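Local structure of V-type ATPase 116 kDa subunit (Meiothermus ruber, 3RRK) at residues A67-A72 against R266-V271; V84-P89 against L260-T265; L148-F153 against A188-V193; K166-A171 against E199-S204. The protein is probably part of the stator of a rotary, proton-transporting V-type ATPase, this chain being the cytoplasmic N-terminal domain of the membrane-anchored subunit I. All coordinates share one frame; numbering follows the deposited sequence.

Contact 1: A67-A72 against R266-V271; sequences AVVSQA and RAKDEV
With chi1 at 162°, Val69 carries CG1 anti to its backbone N and turns CG2 anti to its carbonyl carbon, and CG2 is the branch that meets Ala267. Val68 has nearly the same torsion but, one residue round the helix, presents the other branch. Its CG1 lies 3.7 Å from Ala267 CB, while Val69 CG2 lies 3.4 Å from that same CB. The methyl of Ala267 is therefore gripped by two valine branches from consecutive residues, and its small size lets the backbones draw close: the CA atoms of Val69 and Ala267 are 5.6 Å apart. Val69 CG2 also approaches the backbone of Lys268 and, one turn further along, Val271 CG2 at 4.1 Å. Lys268 borders this apolar patch with its aliphatic chain, CD being 4.4 Å from Val69 CG2. All of these contacts are van der Waals packing. Charge is handled within 266-271: Arg266 NE donates to Glu270 OE2 over 3.0 Å, with the acceptor in the guanidinium plane and on the anti lone pair of the carboxylate. The same oxygen also pairs with Arg273, and Arg266 NH1 is bonded to the carbonyls of Phe90 and Gly92. Trp65, on the same helix as the valines, also touches Ala267, and Leu101 of helix 94-138 touches Val68. The axes of the two segments come within 8.7 Å with their N-to-C directions 146° apart, the geometry of antiparallel helix packing in the long helical bundle that joins the two alpha/beta lobes of this domain.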
loop_
_atom_site.group_PDB
_atom_site.type_symbol
_atom_site.label_atom_id
_atom_site.label_comp_id
_atom_site.label_asym_id
_atom_site.label_seq_id
_atom_site.Cartn_x
_atom_site.Cartn_y
_atom_site.Cartn_z
ATOM N N ALA A 67 -3.346 15.998 -3.957
ATOM C CA ALA A 67 -3.762 14.854 -4.768
ATOM C C ALA A 67 -2.655 14.500 -5.761
ATOM O O ALA A 67 -2.355 13.322 -5.975
ATOM C CB ALA A 67 -5.089 15.158 -5.497
ATOM N N VAL A 68 -2.042 15.518 -6.364
ATOM C CA VAL A 68 -0.839 15.282 -7.152
ATOM C C VAL A 68 0.255 14.589 -6.325
ATOM O O VAL A 68 0.829 13.598 -6.759
ATOM C CB VAL A 68 -0.258 16.563 -7.750
ATOM C CG1 VAL A 68 0.989 16.228 -8.535
ATOM C CG2 VAL A 68 -1.270 17.265 -8.629
ATOM N N VAL A 69 0.526 15.082 -5.125
ATOM C CA VAL A 69 1.540 14.437 -4.293
ATOM C C VAL A 69 1.203 12.962 -4.065
ATOM O O VAL A 69 2.026 12.072 -4.261
ATOM C CB VAL A 69 1.707 15.136 -2.924
ATOM C CG1 VAL A 69 2.420 14.214 -1.943
ATOM C CG2 VAL A 69 2.446 16.461 -3.073
ATOM N N SER A 70 -0.019 12.704 -3.644
ATOM C CA SER A 70 -0.431 11.346 -3.322
ATOM C C SER A 70 -0.445 10.400 -4.539
ATOM O O SER A 70 -0.036 9.256 -4.439
ATOM C CB SER A 70 -1.786 11.387 -2.625
ATOM O OG SER A 70 -2.550 10.250 -2.950
ATOM N N GLN A 71 -0.890 10.882 -5.693
ATOM C CA GLN A 71 -0.917 10.044 -6.895
ATOM C C GLN A 71 0.461 9.731 -7.461
ATOM O O GLN A 71 0.687 8.647 -8.003
ATOM C CB GLN A 71 -1.753 10.692 -7.995
ATOM C CG GLN A 71 -3.241 10.655 -7.786
ATOM C CD GLN A 71 -3.960 11.703 -8.632
ATOM O OE1 GLN A 71 -4.929 12.308 -8.177
ATOM N NE2 GLN A 71 -3.484 11.928 -9.858
ATOM N N ALA A 72 1.375 10.692 -7.375
ATOM C CA ALA A 72 2.738 10.442 -7.813
ATOM C C ALA A 72 3.419 9.437 -6.873
ATOM O O ALA A 72 4.064 8.500 -7.338
ATOM C CB ALA A 72 3.527 11.737 -7.906
ATOM N N ARG A 266 7.724 19.148 -7.531
ATOM C CA ARG A 266 7.002 20.409 -7.618
ATOM C C ARG A 266 5.818 20.461 -6.635
ATOM O O ARG A 266 5.580 21.491 -5.996
ATOM C CB ARG A 266 6.550 20.642 -9.053
ATOM C CG ARG A 266 5.484 21.695 -9.228
ATOM C CD ARG A 266 6.028 23.090 -9.083
ATOM N NE ARG A 266 4.994 24.098 -9.312
ATOM C CZ ARG A 266 4.509 24.421 -10.512
ATOM N NH1 ARG A 266 4.952 23.804 -11.617
ATOM N NH2 ARG A 266 3.569 25.358 -10.607
ATOM N N ALA A 267 5.097 19.345 -6.500
ATOM C CA ALA A 267 3.894 19.315 -5.672
ATOM C C ALA A 267 4.198 19.340 -4.177
ATOM O O ALA A 267 3.526 20.027 -3.424
ATOM C CB ALA A 267 2.985 18.131 -6.039
ATOM N N LYS A 268 5.201 18.592 -3.742
ATOM C CA LYS A 268 5.654 18.700 -2.352
ATOM C C LYS A 268 5.883 20.152 -1.951
ATOM O O LYS A 268 5.419 20.576 -0.891
ATOM C CB LYS A 268 6.922 17.886 -2.122
ATOM C CG LYS A 268 6.639 16.426 -1.773
ATOM C CD LYS A 268 5.929 16.350 -0.437
ATOM C CE LYS A 268 6.383 15.159 0.392
ATOM N NZ LYS A 268 5.389 14.826 1.458
ATOM N N ASP A 269 6.567 20.918 -2.800
ATOM C CA ASP A 269 6.834 22.326 -2.503
ATOM C C ASP A 269 5.588 23.165 -2.557
ATOM O O ASP A 269 5.458 24.145 -1.812
ATOM C CB ASP A 269 7.845 22.946 -3.476
ATOM C CG ASP A 269 9.150 22.191 -3.520
ATOM O OD1 ASP A 269 9.479 21.501 -2.524
ATOM O OD2 ASP A 269 9.838 22.285 -4.561
ATOM N N GLU A 270 4.689 22.807 -3.473
ATOM C CA GLU A 270 3.482 23.584 -3.656
ATOM C C GLU A 270 2.625 23.488 -2.406
ATOM O O GLU A 270 2.094 24.491 -1.918
ATOM C CB GLU A 270 2.722 23.109 -4.887
ATOM C CG GLU A 270 3.308 23.649 -6.156
ATOM C CD GLU A 270 3.095 25.136 -6.272
ATOM O OE1 GLU A 270 2.391 25.697 -5.413
ATOM O OE2 GLU A 270 3.622 25.750 -7.215
ATOM N N VAL A 271 2.536 22.282 -1.867
ATOM C CA VAL A 271 1.769 22.046 -0.661
ATOM C C VAL A 271 2.343 22.817 0.544
ATOM O O VAL A 271 1.608 23.513 1.253
ATOM C CB VAL A 271 1.656 20.546 -0.390
ATOM C CG1 VAL A 271 1.121 20.299 0.991
ATOM C CG2 VAL A 271 0.765 19.889 -1.469
#

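Contact 2: V84-P89 against L260-T265; sequences VPSSKP and LIALWT
Ser86 N donates to Thr265 OG1 over 3.1 Å, at an N-H...O angle of 162°, and so ties the connection between helices 56-79 and 94-138 to the flank of the long helix 224-281 in the helical bundle. Van der Waals contacts surround this bond. Ser86 CB rests 3.6 Å from Ile261 CG2, the same methyl that faces the carbonyl oxygen of Val84. The ring of Pro85 lies alongside Trp264 and meets the indole at its edge, CD being 3.8 Å from CZ3. Further along the loop, Pro89 CB is 3.8 Å from Thr265 CG2, and Ala262 CB approaches the carbonyl of Lys88. Thr265 thus serves with both branches: chi1 of -61° sets OG1 beside its own backbone N, over the preceding turn, and leaves CG2 for the proline. A valine in its place would probably leave the Ser86 N-H without its acceptor and free this part of the loop to shift. In the next shell, Trp264 NE1 is bonded to Glu73 of helix 56-79, which helps to set the rotation of the indole, and a backbone bond between Ala262 and Phe90 holds the far end of the loop. The hydroxyl that receives Ser86 is itself directed by the helix: Thr265 OG1 donates to Ile261 O at 2.8 Å, approaching from the opposite face of that carbonyl plane to Thr265 N.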
loop_
_atom_site.group_PDB
_atom_site.type_symbol
_atom_site.label_atom_id
_atom_site.label_comp_id
_atom_site.label_asym_id
_atom_site.label_seq_id
_atom_site.Cartn_x
_atom_site.Cartn_y
_atom_site.Cartn_z
ATOM N N VAL A 84 12.776 10.926 -4.514
ATOM C CA VAL A 84 13.973 11.722 -4.295
ATOM C C VAL A 84 13.921 12.960 -5.165
ATOM O O VAL A 84 13.868 12.855 -6.387
ATOM C CB VAL A 84 15.240 10.944 -4.639
ATOM C CG1 VAL A 84 16.463 11.808 -4.374
ATOM C CG2 VAL A 84 15.297 9.658 -3.836
ATOM N N PRO A 85 13.922 14.139 -4.532
ATOM C CA PRO A 85 13.748 15.439 -5.194
ATOM C C PRO A 85 14.566 15.660 -6.481
ATOM O O PRO A 85 15.790 15.637 -6.468
ATOM C CB PRO A 85 14.135 16.424 -4.092
ATOM C CG PRO A 85 13.633 15.753 -2.849
ATOM C CD PRO A 85 13.918 14.277 -3.063
ATOM N N SER A 86 13.852 15.869 -7.587
ATOM C CA SER A 86 14.450 16.155 -8.885
ATOM C C SER A 86 15.146 17.502 -8.838
ATOM O O SER A 86 14.722 18.393 -8.106
ATOM C CB SER A 86 13.362 16.158 -9.971
ATOM O OG SER A 86 13.803 16.759 -11.177
ATOM N N SER A 87 16.222 17.644 -9.606
ATOM C CA SER A 87 16.933 18.919 -9.703
ATOM C C SER A 87 16.143 19.908 -10.563
ATOM O O SER A 87 16.198 21.124 -10.334
ATOM C CB SER A 87 18.342 18.722 -10.279
ATOM O OG SER A 87 19.143 17.929 -9.421
ATOM N N LYS A 88 15.418 19.376 -11.552
ATOM C CA LYS A 88 14.546 20.186 -12.398
ATOM C C LYS A 88 13.104 19.707 -12.272
ATOM O O LYS A 88 12.619 18.896 -13.079
ATOM C CB LYS A 88 15.009 20.176 -13.859
ATOM C CG LYS A 88 14.249 21.154 -14.760
ATOM C CD LYS A 88 14.921 21.339 -16.130
ATOM C CE LYS A 88 16.181 22.211 -16.044
ATOM N NZ LYS A 88 16.695 22.609 -17.392
ATOM N N PRO A 89 12.415 20.217 -11.242
ATOM C CA PRO A 89 11.028 19.895 -10.920
ATOM C C PRO A 89 10.085 20.369 -12.033
ATOM O O PRO A 89 10.405 21.341 -12.726
ATOM C CB PRO A 89 10.772 20.703 -9.633
ATOM C CG PRO A 89 12.099 21.129 -9.143
ATOM C CD PRO A 89 12.946 21.264 -10.357
ATOM N N LEU A 260 7.354 11.568 -13.072
ATOM C CA LEU A 260 6.599 11.393 -11.840
ATOM C C LEU A 260 7.351 12.091 -10.745
ATOM O O LEU A 260 6.792 12.880 -9.998
ATOM C CB LEU A 260 6.402 9.911 -11.515
ATOM C CG LEU A 260 5.267 9.187 -12.270
ATOM C CD1 LEU A 260 5.410 7.674 -12.189
ATOM C CD2 LEU A 260 3.914 9.583 -11.754
ATOM N N ILE A 261 8.646 11.808 -10.696
ATOM C CA ILE A 261 9.563 12.399 -9.736
ATOM C C ILE A 261 9.526 13.921 -9.786
ATOM O O ILE A 261 9.416 14.578 -8.756
ATOM C CB ILE A 261 10.994 11.872 -9.973
ATOM C CG1 ILE A 261 11.187 10.544 -9.244
ATOM C CG2 ILE A 261 12.038 12.855 -9.477
ATOM C CD1 ILE A 261 12.506 9.883 -9.554
ATOM N N ALA A 262 9.609 14.488 -10.982
ATOM C CA ALA A 262 9.527 15.941 -11.131
ATOM C C ALA A 262 8.167 16.516 -10.707
ATOM O O ALA A 262 8.085 17.667 -10.292
ATOM C CB ALA A 262 9.816 16.323 -12.547
ATOM N N LEU A 263 7.101 15.726 -10.865
ATOM C CA LEU A 263 5.763 16.132 -10.445
ATOM C C LEU A 263 5.683 16.111 -8.930
ATOM O O LEU A 263 5.187 17.043 -8.297
ATOM C CB LEU A 263 4.711 15.169 -11.018
ATOM C CG LEU A 263 4.503 15.311 -12.529
ATOM C CD1 LEU A 263 4.015 14.007 -13.171
ATOM C CD2 LEU A 263 3.598 16.502 -12.851
ATOM N N TRP A 264 6.175 15.025 -8.354
ATOM C CA TRP A 264 6.149 14.861 -6.928
ATOM C C TRP A 264 6.859 16.043 -6.295
ATOM O O TRP A 264 6.364 16.675 -5.346
ATOM C CB TRP A 264 6.855 13.565 -6.559
ATOM C CG TRP A 264 6.899 13.320 -5.086
ATOM C CD1 TRP A 264 5.908 12.789 -4.314
ATOM C CD2 TRP A 264 7.995 13.601 -4.202
ATOM N NE1 TRP A 264 6.316 12.719 -3.006
ATOM C CE2 TRP A 264 7.588 13.215 -2.906
ATOM C CE3 TRP A 264 9.279 14.135 -4.384
ATOM C CZ2 TRP A 264 8.425 13.348 -1.789
ATOM C CZ3 TRP A 264 10.107 14.265 -3.272
ATOM C CH2 TRP A 264 9.676 13.873 -1.994
ATOM N N THR A 265 8.021 16.352 -6.854
ATOM C CA THR A 265 8.866 17.385 -6.316
ATOM C C THR A 265 8.157 18.736 -6.355
ATOM O O THR A 265 7.974 19.395 -5.326
ATOM C CB THR A 265 10.192 17.404 -7.058
ATOM O OG1 THR A 265 10.824 16.137 -6.872
ATOM C CG2 THR A 265 11.103 18.489 -6.524
#

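Contact 3: L148-F153 against A188-V193; sequences LGVIPF and AALVVV
The ring of Phe153 lies over Ala189, its partner across an antiparallel strand pair in the three-stranded sheet of a beta-alpha-beta-beta-alpha lobe, where strand 187-194 is the middle strand. Ala189 CB sits 3.9 Å from the ring centroid and 22° off its normal, a CH-pi contact over the face, whereas Val191 CG2 comes to the ring's edge near CE1. Chi1 of 69° sets CG between the backbone N and the carbonyl carbon, which swings the ring across to the neighbouring strand. An alanine here is likely to leave a gap above Ala189 and beside Val191, and to cost Leu205 and Val164, which meet the ring from the two helices on this face, their partner. Ile151 and Val193 point to the same face, and both touch Leu198. On the reverse face Leu190 CD1 is the shared contact, 3.9 Å from Val150 CB and 4.3 Å from Pro152 CB, the valine and leucine side chains slanting across each other. Val192 continues this side, CG2 being 4.3 Å from Val150 CG1. Gly149, Ile151 and Phe153 each exchange two backbone bonds, with Val193, Val191 and Ala189 respectively. Pro152 faces Leu190 in a non-hydrogen-bonded pair, so its missing N-H costs the pairing nothing. At Ile151, N donates to Val191 O at 3.0 Å and O accepts from Val191 N at 2.9 Å.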
loop_
_atom_site.group_PDB
_atom_site.type_symbol
_atom_site.label_atom_id
_atom_site.label_comp_id
_atom_site.label_asym_id
_atom_site.label_seq_id
_atom_site.Cartn_x
_atom_site.Cartn_y
_atom_site.Cartn_z
ATOM N N LEU A 148 -21.968 -38.205 1.189
ATOM C CA LEU A 148 -20.696 -38.386 1.893
ATOM C C LEU A 148 -20.023 -37.061 2.240
ATOM O O LEU A 148 -20.005 -36.128 1.429
ATOM C CB LEU A 148 -19.718 -39.200 1.045
ATOM C CG LEU A 148 -19.971 -40.656 0.641
ATOM C CD1 LEU A 148 -18.825 -41.101 -0.255
ATOM C CD2 LEU A 148 -20.106 -41.584 1.842
ATOM N N GLY A 149 -19.445 -36.995 3.434
ATOM C CA GLY A 149 -18.662 -35.841 3.840
ATOM C C GLY A 149 -17.175 -36.134 3.997
ATOM O O GLY A 149 -16.779 -37.148 4.576
ATOM N N VAL A 150 -16.345 -35.237 3.482
ATOM C CA VAL A 150 -14.904 -35.401 3.597
ATOM C C VAL A 150 -14.252 -34.284 4.394
ATOM O O VAL A 150 -14.759 -33.165 4.455
ATOM C CB VAL A 150 -14.228 -35.460 2.224
ATOM C CG1 VAL A 150 -15.032 -36.351 1.302
ATOM C CG2 VAL A 150 -14.072 -34.053 1.645
ATOM N N ILE A 151 -13.128 -34.614 5.016
ATOM C CA ILE A 151 -12.322 -33.627 5.703
ATOM C C ILE A 151 -10.875 -33.882 5.378
ATOM O O ILE A 151 -10.335 -34.940 5.712
ATOM C CB ILE A 151 -12.460 -33.705 7.228
ATOM C CG1 ILE A 151 -13.911 -33.540 7.659
ATOM C CG2 ILE A 151 -11.636 -32.621 7.865
ATOM C CD1 ILE A 151 -14.116 -33.740 9.150
ATOM N N PRO A 152 -10.244 -32.921 4.698
ATOM C CA PRO A 152 -8.789 -32.927 4.547
ATOM C C PRO A 152 -8.201 -32.317 5.798
ATOM O O PRO A 152 -8.846 -31.472 6.423
ATOM C CB PRO A 152 -8.563 -32.000 3.355
ATOM C CG PRO A 152 -9.681 -31.029 3.443
ATOM C CD PRO A 152 -10.864 -31.758 4.045
ATOM N N PHE A 153 -7.009 -32.751 6.179
ATOM C CA PHE A 153 -6.341 -32.186 7.346
ATOM C C PHE A 153 -4.899 -32.669 7.410
ATOM O O PHE A 153 -4.581 -33.734 6.912
ATOM C CB PHE A 153 -7.101 -32.549 8.626
ATOM C CG PHE A 153 -7.029 -34.006 8.990
ATOM C CD1 PHE A 153 -7.894 -34.922 8.417
ATOM C CD2 PHE A 153 -6.098 -34.458 9.914
ATOM C CE1 PHE A 153 -7.830 -36.258 8.756
ATOM C CE2 PHE A 153 -6.032 -35.796 10.263
ATOM C CZ PHE A 153 -6.899 -36.699 9.684
ATOM N N ALA A 188 -0.611 -35.471 4.352
ATOM C CA ALA A 188 -1.932 -35.037 3.930
ATOM C C ALA A 188 -2.902 -36.193 4.150
ATOM O O ALA A 188 -2.770 -37.254 3.542
ATOM C CB ALA A 188 -1.914 -34.625 2.477
ATOM N N ALA A 189 -3.858 -35.998 5.047
ATOM C CA ALA A 189 -4.817 -37.041 5.368
ATOM C C ALA A 189 -6.209 -36.620 4.941
ATOM O O ALA A 189 -6.487 -35.436 4.786
ATOM C CB ALA A 189 -4.797 -37.336 6.851
ATOM N N LEU A 190 -7.081 -37.597 4.752
ATOM C CA LEU A 190 -8.459 -37.327 4.411
ATOM C C LEU A 190 -9.345 -38.330 5.141
ATOM O O LEU A 190 -9.028 -39.520 5.196
ATOM C CB LEU A 190 -8.646 -37.454 2.902
ATOM C CG LEU A 190 -10.055 -37.209 2.357
ATOM C CD1 LEU A 190 -10.292 -35.724 2.182
ATOM C CD2 LEU A 190 -10.252 -37.942 1.040
ATOM N N VAL A 191 -10.438 -37.848 5.724
ATOM C CA VAL A 191 -11.429 -38.740 6.301
ATOM C C VAL A 191 -12.694 -38.652 5.481
ATOM O O VAL A 191 -13.042 -37.583 4.979
ATOM C CB VAL A 191 -11.809 -38.367 7.730
ATOM C CG1 VAL A 191 -12.570 -39.537 8.387
ATOM C CG2 VAL A 191 -10.580 -38.026 8.513
ATOM N N VAL A 192 -13.373 -39.790 5.368
ATOM C CA VAL A 192 -14.619 -39.905 4.639
ATOM C C VAL A 192 -15.665 -40.596 5.502
ATOM O O VAL A 192 -15.410 -41.637 6.109
ATOM C CB VAL A 192 -14.419 -40.706 3.356
ATOM C CG1 VAL A 192 -15.734 -40.797 2.576
ATOM C CG2 VAL A 192 -13.309 -40.071 2.523
ATOM N N VAL A 193 -16.849 -40.008 5.547
ATOM C CA VAL A 193 -17.872 -40.429 6.490
ATOM C C VAL A 193 -19.240 -40.207 5.862
ATOM O O VAL A 193 -19.362 -39.511 4.853
ATOM C CB VAL A 193 -17.778 -39.602 7.806
ATOM C CG1 VAL A 193 -16.666 -40.117 8.703
ATOM C CG2 VAL A 193 -17.553 -38.130 7.496
#

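Contact 4: K166-A171 against E199-S204; sequences KALQEA and EAARSS
Ala167 opens the interface by turning its methyl toward helix 199-204, where CB stands 4.2 Å from Ser204 CB. The CA atoms of this pair are 6.0 Å apart, nearer than the 7.2 Å between the CA atoms of Ala171 and Ala200, so the helices diverge as 166-171 runs on. Leu168 follows and does most of the filling with one branch. Its CG stands anti to the carbonyl carbon (chi1 -76°), and the extended second torsion carries CD2 across to the other helix, 4.1 Å from Ala201 CB and equally far from Ser204 CB. The methyl thus lodges between two residues one turn apart. Both helices lie on the same face of the three-stranded antiparallel sheet in this alpha/beta lobe, antiparallel in sense at 141°, the segment axes approaching to 9.4 Å; below the interface Leu168 meets Val191 of the central strand and Ala201 meets Val193. Ala171 is the last to touch, CB being 3.9 Å from Ser204 OG. That hydroxyl probably tolerates its apolar neighbours because its proton is taken up within its own helix: Ser204 OG donates to Ala200 O at 3.0 Å, in the carbonyl plane. Farther round helix 199-204, on the side turned from Leu168, Arg202 forms a salt bridge to Glu199 through NE, with weak hydrogen-bond geometry, and another to Glu212 through NH1.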
loop_
_atom_site.group_PDB
_atom_site.type_symbol
_atom_site.label_atom_id
_atom_site.label_comp_id
_atom_site.label_asym_id
_atom_site.label_seq_id
_atom_site.Cartn_x
_atom_site.Cartn_y
_atom_site.Cartn_z
ATOM N N LYS A 166 -7.730 -44.319 15.687
ATOM C CA LYS A 166 -8.265 -44.884 16.919
ATOM C C LYS A 166 -9.480 -44.109 17.397
ATOM O O LYS A 166 -10.525 -44.698 17.661
ATOM C CB LYS A 166 -7.212 -44.930 18.024
ATOM C CG LYS A 166 -7.798 -45.280 19.389
ATOM C CD LYS A 166 -6.723 -45.560 20.429
ATOM C CE LYS A 166 -7.330 -45.764 21.818
ATOM N NZ LYS A 166 -7.935 -44.508 22.361
ATOM N N ALA A 167 -9.342 -42.795 17.524
ATOM C CA ALA A 167 -10.478 -41.947 17.870
ATOM C C ALA A 167 -11.667 -42.184 16.930
ATOM O O ALA A 167 -12.778 -42.454 17.381
ATOM C CB ALA A 167 -10.074 -40.483 17.847
ATOM N N LEU A 168 -11.432 -42.074 15.625
ATOM C CA LEU A 168 -12.500 -42.247 14.648
ATOM C C LEU A 168 -13.233 -43.559 14.848
ATOM O O LEU A 168 -14.459 -43.584 14.888
ATOM C CB LEU A 168 -11.958 -42.184 13.222
ATOM C CG LEU A 168 -11.611 -40.794 12.691
ATOM C CD1 LEU A 168 -10.957 -40.917 11.335
ATOM C CD2 LEU A 168 -12.847 -39.923 12.603
ATOM N N GLN A 169 -12.489 -44.652 14.964
ATOM C CA GLN A 169 -13.113 -45.951 15.163
ATOM C C GLN A 169 -13.874 -45.992 16.476
ATOM O O GLN A 169 -14.901 -46.642 16.591
ATOM C CB GLN A 169 -12.079 -47.070 15.139
ATOM C CG GLN A 169 -12.692 -48.444 15.396
ATOM C CD GLN A 169 -11.659 -49.490 15.775
ATOM O OE1 GLN A 169 -10.476 -49.176 15.939
ATOM N NE2 GLN A 169 -12.100 -50.742 15.921
ATOM N N GLU A 170 -13.353 -45.306 17.477
ATOM C CA GLU A 170 -14.005 -45.246 18.775
ATOM C C GLU A 170 -15.384 -44.621 18.596
ATOM O O GLU A 170 -16.329 -44.937 19.311
ATOM C CB GLU A 170 -13.152 -44.412 19.745
ATOM C CG GLU A 170 -13.266 -44.800 21.217
ATOM C CD GLU A 170 -12.262 -44.065 22.107
ATOM O OE1 GLU A 170 -11.214 -43.604 21.595
ATOM O OE2 GLU A 170 -12.524 -43.944 23.324
ATOM N N ALA A 171 -15.490 -43.743 17.608
ATOM C CA ALA A 171 -16.653 -42.885 17.469
ATOM C C ALA A 171 -17.597 -43.346 16.366
ATOM O O ALA A 171 -18.798 -43.082 16.422
ATOM C CB ALA A 171 -16.205 -41.449 17.212
ATOM N N GLU A 199 -19.782 -33.989 11.525
ATOM C CA GLU A 199 -19.444 -33.353 12.792
ATOM C C GLU A 199 -18.855 -34.292 13.836
ATOM O O GLU A 199 -18.044 -33.878 14.653
ATOM C CB GLU A 199 -20.657 -32.610 13.346
ATOM C CG GLU A 199 -21.072 -31.481 12.421
ATOM C CD GLU A 199 -19.867 -30.657 11.974
ATOM O OE1 GLU A 199 -18.912 -30.527 12.787
ATOM O OE2 GLU A 199 -19.873 -30.153 10.820
ATOM N N ALA A 200 -19.251 -35.554 13.800
ATOM C CA ALA A 200 -18.712 -36.536 14.737
ATOM C C ALA A 200 -17.246 -36.777 14.434
ATOM O O ALA A 200 -16.445 -37.048 15.325
ATOM C CB ALA A 200 -19.497 -37.847 14.644
ATOM N N ALA A 201 -16.916 -36.695 13.155
ATOM C CA ALA A 201 -15.553 -36.865 12.700
ATOM C C ALA A 201 -14.739 -35.612 13.037
ATOM O O ALA A 201 -13.590 -35.697 13.473
ATOM C CB ALA A 201 -15.549 -37.126 11.204
ATOM N N ARG A 202 -15.347 -34.449 12.822
ATOM C CA ARG A 202 -14.713 -33.178 13.140
ATOM C C ARG A 202 -14.379 -33.112 14.635
ATOM O O ARG A 202 -13.273 -32.739 15.022
ATOM C CB ARG A 202 -15.622 -32.018 12.740
ATOM C CG ARG A 202 -14.903 -30.691 12.640
ATOM C CD ARG A 202 -15.836 -29.563 12.251
ATOM N NE ARG A 202 -16.568 -29.853 11.020
ATOM C CZ ARG A 202 -16.040 -29.829 9.802
ATOM N NH1 ARG A 202 -14.755 -29.543 9.647
ATOM N NH2 ARG A 202 -16.799 -30.099 8.743
ATOM N N SER A 203 -15.343 -33.494 15.465
ATOM C CA SER A 203 -15.137 -33.571 16.901
ATOM C C SER A 203 -13.941 -34.453 17.278
ATOM O O SER A 203 -13.182 -34.138 18.198
ATOM C CB SER A 203 -16.402 -34.076 17.593
ATOM O OG SER A 203 -16.089 -34.601 18.877
ATOM N N SER A 204 -13.771 -35.557 16.575
ATOM C CA SER A 204 -12.636 -36.415 16.858
ATOM C C SER A 204 -11.331 -35.698 16.594
ATOM O O SER A 204 -10.406 -35.798 17.390
ATOM C CB SER A 204 -12.706 -37.692 16.041
ATOM O OG SER A 204 -13.910 -38.370 16.337
#

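How the contacts relate
Contacts 1 and 2 share helix 224-281 and adjoin, Trp264 and Pro89 of contact 2 packing on residues of contact 1. Contacts 3 and 4 form a second pair about 12 Å apart between centres, the helices of contact 4 lying on the sheet of contact 3, where Ile151 CD1 packs on Ala201. The pairs lie on opposite sides of the chain's centre, contacts 1 and 3 being about 56 Å apart between centres. Contacts 3 and 4 are buried, contact 1 partly so, and contact 2 is at the surface. Chemistry follows place: contact 1 meets through valine and alanine methyls, contact 4 through a leucine branch, alanines and a serine bonded within its own helix, the strands by regular backbone bonds, the loop by one backbone-to-hydroxyl bond and prolines.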